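Serine-threonine phosphatase 2C (Toxoplasma gondii, PDB 2I44) probably removes phosphate from serine and threonine residues of proteins as a metal-dependent phosphatase of the PP2C family, and binds calcium ions in this crystal structure. Local coordinates at residues A[179-190]-A[226-234]; A[291-300]-A[312-320]. All coordinates share one frame; numbering follows the deposited sequence.

Contact 1. Residues A[179-190]-A[226-234]; sequences HKPDMPHEKLRI and QLQYSRAFG
Glu186 meets Arg231 in a two-pronged, side-on salt bridge: Arg231 NH2 lies 2.8 Å from Glu186 OE2, and Arg231 NE lies 3.2 Å from Glu186 OE1. Both carboxylate oxygens are approached on their syn side, but about 30° out of the carboxylate plane. Arg189, one helical turn on, takes the same carboxylate end-on from above that plane, NH2 to OE1 and NH1 to OE2; at OE2 the two arginines arrive from opposite faces. Ser230 OG donates to the anti lone pair of Glu186 OE1 at 2.8 Å, giving that oxygen three donors. The shared carboxylate probably offsets the like charges of the arginines.

Arg231 runs extended from CG to NE across His179, placing CD over the centre of the imidazole in a CH-pi contact, 3.4 Å from the centroid; ring and guanidinium lie nearly parallel (7°). On the backbone, Ser230 N bonds to His179 O at 2.9 Å. In the second shell, Asp248 and Gly156 bind the imidazole nitrogens, Gln246 O takes Arg231 NH1 and Gly242 O takes Arg189 NE. The arrangement is a salt-bridge network around a buried glutamate that ties helix 184-192 to the loop before strand 233-234 in the PP2C fold.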
loop_
_atom_site.group_PDB
_atom_site.type_symbol
_atom_site.label_atom_id
_atom_site.label_comp_id
_atom_site.label_asym_id
_atom_site.label_seq_id
_atom_site.Cartn_x
_atom_site.Cartn_y
_atom_site.Cartn_z
ATOM N N HIS A 179 5.363 1.313 9.420
ATOM C CA HIS A 179 4.784 1.392 10.754
ATOM C C HIS A 179 5.364 0.180 11.477
ATOM O O HIS A 179 4.947 -0.953 11.268
ATOM C CB HIS A 179 3.259 1.301 10.695
ATOM C CG HIS A 179 2.611 2.467 10.011
ATOM N ND1 HIS A 179 1.815 2.326 8.896
ATOM C CD2 HIS A 179 2.624 3.792 10.298
ATOM C CE1 HIS A 179 1.363 3.510 8.526
ATOM N NE2 HIS A 179 1.838 4.417 9.361
ATOM N N LYS A 180 6.365 0.430 12.303
ATOM C CA LYS A 180 7.032 -0.622 13.052
ATOM C C LYS A 180 6.673 -0.520 14.538
ATOM O O LYS A 180 6.606 0.570 15.099
ATOM C CB LYS A 180 8.549 -0.506 12.849
ATOM C CG LYS A 180 9.007 -0.720 11.396
ATOM C CD LYS A 180 8.612 -2.116 10.890
ATOM C CE LYS A 180 9.173 -2.412 9.485
ATOM N NZ LYS A 180 8.850 -3.797 9.009
ATOM N N PRO A 181 6.430 -1.665 15.184
ATOM C CA PRO A 181 6.071 -1.711 16.604
ATOM C C PRO A 181 7.077 -1.076 17.561
ATOM O O PRO A 181 6.709 -0.650 18.658
ATOM C CB PRO A 181 5.866 -3.206 16.859
ATOM C CG PRO A 181 6.743 -3.854 15.856
ATOM C CD PRO A 181 6.512 -3.025 14.624
ATOM N N ASP A 182 8.344 -1.011 17.167
ATOM C CA ASP A 182 9.330 -0.400 18.050
ATOM C C ASP A 182 9.472 1.115 17.895
ATOM O O ASP A 182 10.196 1.745 18.663
ATOM C CB ASP A 182 10.700 -1.098 17.940
ATOM C CG ASP A 182 11.167 -1.280 16.515
ATOM O OD1 ASP A 182 10.349 -1.121 15.586
ATOM O OD2 ASP A 182 12.362 -1.612 16.331
HETATM N N MSE A 183 8.784 1.708 16.921
HETATM C CA MSE A 183 8.831 3.167 16.784
HETATM C C MSE A 183 8.186 3.630 18.094
HETATM O O MSE A 183 7.084 3.195 18.429
HETATM C CB MSE A 183 7.997 3.651 15.592
HETATM C CG MSE A 183 8.719 3.625 14.239
HETATM SE SE MSE A 183 10.294 4.791 14.127
HETATM C CE MSE A 183 9.657 6.273 15.140
ATOM N N PRO A 184 8.868 4.502 18.852
ATOM C CA PRO A 184 8.389 5.025 20.135
ATOM C C PRO A 184 6.884 5.237 20.299
ATOM O O PRO A 184 6.273 4.647 21.188
ATOM C CB PRO A 184 9.193 6.314 20.296
ATOM C CG PRO A 184 10.519 5.927 19.718
ATOM C CD PRO A 184 10.105 5.197 18.441
ATOM N N HIS A 185 6.272 6.063 19.460
ATOM C CA HIS A 185 4.844 6.284 19.620
ATOM C C HIS A 185 3.968 5.081 19.256
ATOM O O HIS A 185 2.868 4.951 19.780
ATOM C CB HIS A 185 4.413 7.551 18.871
ATOM C CG HIS A 185 4.849 8.821 19.547
ATOM N ND1 HIS A 185 4.400 10.066 19.161
ATOM C CD2 HIS A 185 5.715 9.035 20.567
ATOM C CE1 HIS A 185 4.970 10.991 19.915
ATOM N NE2 HIS A 185 5.773 10.392 20.775
ATOM N N GLU A 186 4.445 4.198 18.377
ATOM C CA GLU A 186 3.661 3.000 18.041
ATOM C C GLU A 186 3.681 2.101 19.275
ATOM O O GLU A 186 2.645 1.600 19.728
ATOM C CB GLU A 186 4.276 2.245 16.858
ATOM C CG GLU A 186 4.219 3.016 15.540
ATOM C CD GLU A 186 2.800 3.274 15.086
ATOM O OE1 GLU A 186 2.125 2.331 14.621
ATOM O OE2 GLU A 186 2.347 4.425 15.207
ATOM N N LYS A 187 4.877 1.914 19.817
ATOM C CA LYS A 187 5.080 1.091 20.993
ATOM C C LYS A 187 4.219 1.619 22.141
ATOM O O LYS A 187 3.592 0.852 22.876
ATOM C CB LYS A 187 6.559 1.125 21.378
ATOM C CG LYS A 187 6.961 0.171 22.479
ATOM C CD LYS A 187 8.478 0.172 22.626
ATOM C CE LYS A 187 8.941 -0.784 23.706
ATOM N NZ LYS A 187 10.424 -0.849 23.760
ATOM N N LEU A 188 4.198 2.935 22.291
ATOM C CA LEU A 188 3.406 3.550 23.346
ATOM C C LEU A 188 1.936 3.198 23.202
ATOM O O LEU A 188 1.273 2.859 24.180
ATOM C CB LEU A 188 3.576 5.065 23.324
ATOM C CG LEU A 188 4.488 5.568 24.438
ATOM C CD1 LEU A 188 4.843 7.027 24.201
ATOM C CD2 LEU A 188 3.776 5.381 25.777
ATOM N N ARG A 189 1.425 3.266 21.978
ATOM C CA ARG A 189 0.017 2.956 21.756
ATOM C C ARG A 189 -0.304 1.491 22.066
ATOM O O ARG A 189 -1.346 1.177 22.664
ATOM C CB ARG A 189 -0.393 3.287 20.311
ATOM C CG ARG A 189 -1.876 3.082 20.046
ATOM C CD ARG A 189 -2.253 3.292 18.586
ATOM N NE ARG A 189 -1.666 2.277 17.716
ATOM C CZ ARG A 189 -0.676 2.502 16.854
ATOM N NH1 ARG A 189 -0.151 3.710 16.733
ATOM N NH2 ARG A 189 -0.202 1.512 16.114
ATOM N N ILE A 190 0.596 0.598 21.666
ATOM C CA ILE A 190 0.387 -0.827 21.890
ATOM C C ILE A 190 0.296 -1.182 23.378
ATOM O O ILE A 190 -0.571 -1.966 23.788
ATOM C CB ILE A 190 1.508 -1.651 21.234
ATOM C CG1 ILE A 190 1.435 -1.484 19.712
ATOM C CG2 ILE A 190 1.384 -3.120 21.632
ATOM C CD1 ILE A 190 2.699 -1.894 18.993
ATOM N N GLN A 226 1.159 -12.931 15.727
ATOM C CA GLN A 226 1.888 -11.680 15.906
ATOM C C GLN A 226 2.201 -11.060 14.546
ATOM O O GLN A 226 2.191 -11.739 13.528
ATOM C CB GLN A 226 3.210 -11.944 16.619
ATOM C CG GLN A 226 3.081 -12.516 18.010
ATOM C CD GLN A 226 4.362 -13.189 18.475
ATOM O OE1 GLN A 226 4.766 -14.228 17.934
ATOM N NE2 GLN A 226 5.009 -12.603 19.476
ATOM N N LEU A 227 2.492 -9.766 14.541
ATOM C CA LEU A 227 2.821 -9.065 13.308
ATOM C C LEU A 227 4.061 -8.220 13.535
ATOM O O LEU A 227 4.352 -7.814 14.661
ATOM C CB LEU A 227 1.659 -8.166 12.876
ATOM C CG LEU A 227 0.322 -8.860 12.610
ATOM C CD1 LEU A 227 -0.717 -7.828 12.205
ATOM C CD2 LEU A 227 0.501 -9.897 11.504
ATOM N N GLN A 228 4.801 -7.959 12.466
ATOM C CA GLN A 228 5.997 -7.146 12.588
ATOM C C GLN A 228 5.786 -5.708 12.127
ATOM O O GLN A 228 6.735 -4.961 11.931
ATOM C CB GLN A 228 7.163 -7.819 11.865
ATOM C CG GLN A 228 7.651 -9.035 12.631
ATOM C CD GLN A 228 8.725 -9.816 11.905
ATOM O OE1 GLN A 228 8.534 -10.251 10.769
ATOM N NE2 GLN A 228 9.863 -10.005 12.564
ATOM N N TYR A 229 4.524 -5.336 11.942
ATOM C CA TYR A 229 4.165 -3.966 11.600
ATOM C C TYR A 229 2.996 -3.601 12.518
ATOM O O TYR A 229 2.183 -4.461 12.880
ATOM C CB TYR A 229 3.830 -3.800 10.108
ATOM C CG TYR A 229 2.936 -4.840 9.487
ATOM C CD1 TYR A 229 1.556 -4.662 9.439
ATOM C CD2 TYR A 229 3.473 -5.984 8.901
ATOM C CE1 TYR A 229 0.732 -5.601 8.816
ATOM C CE2 TYR A 229 2.658 -6.925 8.280
ATOM C CZ TYR A 229 1.290 -6.725 8.242
ATOM O OH TYR A 229 0.474 -7.636 7.621
ATOM N N SER A 230 2.925 -2.332 12.901
ATOM C CA SER A 230 1.915 -1.856 13.848
ATOM C C SER A 230 0.604 -1.247 13.335
ATOM O O SER A 230 -0.236 -0.814 14.133
ATOM C CB SER A 230 2.588 -0.875 14.801
ATOM O OG SER A 230 3.471 -0.044 14.079
ATOM N N ARG A 231 0.440 -1.185 12.018
ATOM C CA ARG A 231 -0.785 -0.658 11.425
ATOM C C ARG A 231 -1.130 -1.555 10.250
ATOM O O ARG A 231 -0.239 -2.007 9.528
ATOM C CB ARG A 231 -0.597 0.797 10.970
ATOM C CG ARG A 231 -0.160 1.725 12.095
ATOM C CD ARG A 231 -0.395 3.183 11.752
ATOM N NE ARG A 231 0.291 4.081 12.676
ATOM C CZ ARG A 231 0.212 5.407 12.625
ATOM N NH1 ARG A 231 -0.536 5.991 11.693
ATOM N NH2 ARG A 231 0.901 6.149 13.489
ATOM N N ALA A 232 -2.415 -1.831 10.067
ATOM C CA ALA A 232 -2.829 -2.710 8.988
ATOM C C ALA A 232 -4.330 -2.896 8.876
ATOM O O ALA A 232 -5.102 -2.490 9.755
ATOM C CB ALA A 232 -2.180 -4.073 9.180
ATOM N N PHE A 233 -4.734 -3.503 7.766
ATOM C CA PHE A 233 -6.131 -3.830 7.543
ATOM C C PHE A 233 -6.291 -5.207 8.190
ATOM O O PHE A 233 -5.374 -6.021 8.148
ATOM C CB PHE A 233 -6.436 -3.975 6.056
ATOM C CG PHE A 233 -6.689 -2.681 5.346
ATOM C CD1 PHE A 233 -7.710 -1.835 5.759
ATOM C CD2 PHE A 233 -5.941 -2.336 4.225
ATOM C CE1 PHE A 233 -7.989 -0.669 5.069
ATOM C CE2 PHE A 233 -6.212 -1.165 3.520
ATOM C CZ PHE A 233 -7.241 -0.329 3.944
ATOM N N GLY A 234 -7.445 -5.473 8.789
ATOM C CA GLY A 234 -7.649 -6.776 9.391
ATOM C C GLY A 234 -7.040 -6.924 10.772
ATOM O O GLY A 234 -7.087 -5.996 11.573
#

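Contact 2. Residues A[291-300]-A[312-320]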
loop_
_atom_site.group_PDB
_atom_site.type_symbol
_atom_site.label_atom_id
_atom_site.label_comp_id
_atom_site.label_asym_id
_atom_site.label_seq_id
_atom_site.Cartn_x
_atom_site.Cartn_y
_atom_site.Cartn_z
ATOM N N PRO A 291 8.564 -2.817 -17.066
ATOM C CA PRO A 291 9.176 -2.271 -15.848
ATOM C C PRO A 291 8.868 -3.048 -14.569
ATOM O O PRO A 291 9.759 -3.326 -13.773
ATOM C CB PRO A 291 8.631 -0.844 -15.796
ATOM C CG PRO A 291 8.343 -0.533 -17.240
ATOM C CD PRO A 291 7.705 -1.809 -17.704
ATOM N N ALA A 292 7.598 -3.385 -14.377
ATOM C CA ALA A 292 7.177 -4.117 -13.187
ATOM C C ALA A 292 7.740 -5.532 -13.191
ATOM O O ALA A 292 8.124 -6.059 -12.149
ATOM C CB ALA A 292 5.648 -4.158 -13.103
ATOM N N GLN A 293 7.787 -6.153 -14.363
ATOM C CA GLN A 293 8.319 -7.501 -14.443
ATOM C C GLN A 293 9.819 -7.451 -14.204
ATOM O O GLN A 293 10.390 -8.340 -13.570
ATOM C CB GLN A 293 8.027 -8.115 -15.810
ATOM C CG GLN A 293 8.504 -9.549 -15.950
ATOM C CD GLN A 293 8.354 -10.060 -17.364
ATOM O OE1 GLN A 293 8.868 -9.460 -18.305
ATOM N NE2 GLN A 293 7.647 -11.168 -17.523
ATOM N N ALA A 294 10.456 -6.403 -14.713
ATOM C CA ALA A 294 11.893 -6.247 -14.540
ATOM C C ALA A 294 12.211 -6.179 -13.046
ATOM O O ALA A 294 13.138 -6.832 -12.574
ATOM C CB ALA A 294 12.378 -4.986 -15.246
ATOM N N LEU A 295 11.430 -5.399 -12.305
ATOM C CA LEU A 295 11.637 -5.265 -10.865
ATOM C C LEU A 295 11.496 -6.600 -10.141
ATOM O O LEU A 295 12.276 -6.908 -9.243
ATOM C CB LEU A 295 10.644 -4.259 -10.273
ATOM C CG LEU A 295 10.938 -2.780 -10.523
ATOM C CD1 LEU A 295 9.781 -1.923 -10.046
ATOM C CD2 LEU A 295 12.218 -2.403 -9.802
ATOM N N VAL A 296 10.501 -7.393 -10.524
ATOM C CA VAL A 296 10.294 -8.679 -9.871
ATOM C C VAL A 296 11.362 -9.710 -10.251
ATOM O O VAL A 296 11.945 -10.356 -9.376
ATOM C CB VAL A 296 8.886 -9.257 -10.186
ATOM C CG1 VAL A 296 8.753 -10.671 -9.619
ATOM C CG2 VAL A 296 7.806 -8.349 -9.597
ATOM N N GLU A 297 11.632 -9.856 -11.543
ATOM C CA GLU A 297 12.623 -10.836 -11.984
ATOM C C GLU A 297 14.035 -10.517 -11.480
ATOM O O GLU A 297 14.776 -11.424 -11.104
ATOM C CB GLU A 297 12.593 -10.964 -13.513
ATOM C CG GLU A 297 11.190 -11.269 -14.040
ATOM C CD GLU A 297 11.170 -11.781 -15.470
ATOM O OE1 GLU A 297 11.902 -11.223 -16.314
ATOM O OE2 GLU A 297 10.408 -12.736 -15.752
HETATM N N MSE A 298 14.391 -9.233 -11.458
HETATM C CA MSE A 298 15.700 -8.795 -10.976
HETATM C C MSE A 298 15.849 -9.147 -9.495
HETATM O O MSE A 298 16.911 -9.585 -9.054
HETATM C CB MSE A 298 15.853 -7.278 -11.135
HETATM C CG MSE A 298 15.947 -6.772 -12.568
HETATM SE SE MSE A 298 17.686 -7.006 -13.326
HETATM C CE MSE A 298 18.415 -5.262 -12.957
ATOM N N THR A 299 14.776 -8.943 -8.735
ATOM C CA THR A 299 14.759 -9.233 -7.308
ATOM C C THR A 299 14.906 -10.728 -7.062
ATOM O O THR A 299 15.656 -11.144 -6.180
ATOM C CB THR A 299 13.444 -8.736 -6.663
ATOM O OG1 THR A 299 13.390 -7.307 -6.754
ATOM C CG2 THR A 299 13.357 -9.155 -5.196
ATOM N N LEU A 300 14.191 -11.529 -7.847
ATOM C CA LEU A 300 14.247 -12.979 -7.721
ATOM C C LEU A 300 15.636 -13.519 -8.064
ATOM O O LEU A 300 16.130 -14.437 -7.410
ATOM C CB LEU A 300 13.188 -13.623 -8.619
ATOM C CG LEU A 300 11.736 -13.481 -8.146
ATOM C CD1 LEU A 300 10.763 -13.897 -9.241
ATOM C CD2 LEU A 300 11.537 -14.337 -6.909
ATOM N N ASN A 312 6.794 -13.319 -1.342
ATOM C CA ASN A 312 5.898 -12.981 -2.449
ATOM C C ASN A 312 6.439 -11.612 -2.875
ATOM O O ASN A 312 6.872 -10.827 -2.021
ATOM C CB ASN A 312 4.440 -12.784 -1.995
ATOM C CG ASN A 312 3.755 -14.071 -1.575
ATOM O OD1 ASN A 312 4.108 -15.165 -2.018
ATOM N ND2 ASN A 312 2.741 -13.935 -0.735
ATOM N N ILE A 313 6.418 -11.322 -4.172
ATOM C CA ILE A 313 6.908 -10.044 -4.673
ATOM C C ILE A 313 5.896 -9.463 -5.643
ATOM O O ILE A 313 5.460 -10.134 -6.574
ATOM C CB ILE A 313 8.253 -10.189 -5.423
ATOM C CG1 ILE A 313 9.241 -11.010 -4.593
ATOM C CG2 ILE A 313 8.841 -8.803 -5.695
ATOM C CD1 ILE A 313 10.544 -11.315 -5.315
ATOM N N THR A 314 5.527 -8.210 -5.415
ATOM C CA THR A 314 4.578 -7.520 -6.269
ATOM C C THR A 314 5.063 -6.105 -6.517
ATOM O O THR A 314 5.451 -5.393 -5.583
ATOM C CB THR A 314 3.180 -7.470 -5.624
ATOM O OG1 THR A 314 2.649 -8.798 -5.551
ATOM C CG2 THR A 314 2.229 -6.597 -6.435
ATOM N N ALA A 315 5.043 -5.702 -7.781
ATOM C CA ALA A 315 5.471 -4.366 -8.156
ATOM C C ALA A 315 4.485 -3.758 -9.152
ATOM O O ALA A 315 4.030 -4.421 -10.079
ATOM C CB ALA A 315 6.871 -4.412 -8.758
HETATM N N MSE A 316 4.142 -2.498 -8.926
HETATM C CA MSE A 316 3.230 -1.770 -9.793
HETATM C C MSE A 316 3.992 -0.500 -10.148
HETATM O O MSE A 316 4.337 0.282 -9.265
HETATM C CB MSE A 316 1.935 -1.423 -9.037
HETATM C CG MSE A 316 0.877 -0.691 -9.869
HETATM SE SE MSE A 316 -0.727 -0.219 -8.846
HETATM C CE MSE A 316 -1.633 -1.920 -8.936
ATOM N N THR A 317 4.277 -0.314 -11.433
ATOM C CA THR A 317 5.007 0.858 -11.896
ATOM C C THR A 317 4.098 1.847 -12.620
ATOM O O THR A 317 3.297 1.462 -13.467
ATOM C CB THR A 317 6.163 0.453 -12.844
ATOM O OG1 THR A 317 5.676 -0.444 -13.853
ATOM C CG2 THR A 317 7.277 -0.232 -12.063
ATOM N N VAL A 318 4.229 3.123 -12.277
ATOM C CA VAL A 318 3.418 4.168 -12.886
ATOM C C VAL A 318 4.326 5.279 -13.414
ATOM O O VAL A 318 5.052 5.911 -12.652
ATOM C CB VAL A 318 2.430 4.773 -11.858
ATOM C CG1 VAL A 318 1.560 5.829 -12.524
ATOM C CG2 VAL A 318 1.570 3.669 -11.247
ATOM N N PHE A 319 4.291 5.506 -14.721
ATOM C CA PHE A 319 5.115 6.547 -15.327
ATOM C C PHE A 319 4.221 7.712 -15.730
ATOM O O PHE A 319 3.336 7.566 -16.571
ATOM C CB PHE A 319 5.851 5.999 -16.556
ATOM C CG PHE A 319 6.876 4.944 -16.232
ATOM C CD1 PHE A 319 8.203 5.292 -15.990
ATOM C CD2 PHE A 319 6.508 3.604 -16.146
ATOM C CE1 PHE A 319 9.148 4.323 -15.667
ATOM C CE2 PHE A 319 7.447 2.623 -15.824
ATOM C CZ PHE A 319 8.768 2.982 -15.584
ATOM N N PHE A 320 4.455 8.863 -15.114
ATOM C CA PHE A 320 3.673 10.052 -15.388
ATOM C C PHE A 320 3.950 10.591 -16.789
ATOM O O PHE A 320 4.985 10.301 -17.386
ATOM C CB PHE A 320 3.994 11.120 -14.343
ATOM C CG PHE A 320 3.726 10.680 -12.929
ATOM C CD1 PHE A 320 2.422 10.453 -12.491
ATOM C CD2 PHE A 320 4.778 10.474 -12.041
ATOM C CE1 PHE A 320 2.167 10.025 -11.188
ATOM C CE2 PHE A 320 4.536 10.045 -10.732
ATOM C CZ PHE A 320 3.225 9.820 -10.306
#
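This is apolar helix-on-sheet packing: helix 291-305 lies against one face of the six-stranded antiparallel sheet that contains strand 313-320, in one of the outer layers of the PP2C alpha-beta-beta-alpha sandwich. The axes of the segments 291-300 and 313-320 approach to 7.3 Å and run roughly antiparallel, 148° between their directions. From the strand, Ile313, Ala315, Thr317 and Phe319 face the helix, while Thr314 and Met316 turn away and touch strand 53-62 of the other sheet.

At one end, Ile313 CD1 is wedged between Thr299 CG2, 3.5 Å away, and Leu300 CD2, at 3.6 Å. With CG1 beside the backbone N (chi1 -49°), Ile313 CG2 is anti to that N and slides past Val296, the two CG2 methyls being 4.1 Å apart. In the middle the small residues let the backbones come close: Ala292 CB sits 3.4 Å from Ala315 O, and Leu295 CD1 packs on the Ala315 methyl and meets Thr317 CG2 tip to tip at 3.6 Å. At the far end Pro291 CB lies in the plane of the Phe319 ring, at its edge, and Pro291 CG comes within 3.6 Å of Phe319 CE2. Met282 and Arg285 of helix 274-286 also touch that ring.

Thr317 OG1 lies against Pro291 CB. Thr299 turns its hydroxyl back onto its own helix, OG1 donating to Leu295 O at 2.8 Å, which leaves CG2 for Ile313. The chemistry implies cohesion by shape fit and exclusion of water, with no directed polar bond between helix and strand.

The two contacts lie on opposite sides of the chain's centre, with their centres 27 Å apart and their nearest atoms about 11 Å apart, so they do not touch. Along the sequence contact 1 closes before contact 2 opens. Each has one residue near the calcium ions. In contact 1 the Tyr229 side chain is about 6 Å from a bound calcium ion and from the side chain of Asp60, which serves both ions. In contact 2 the Ile313 side chain is about 8 Å from a calcium ion; Asp311, another ligand, immediately precedes segment 312-320. Neither contact itself supplies a residue known to bind calcium.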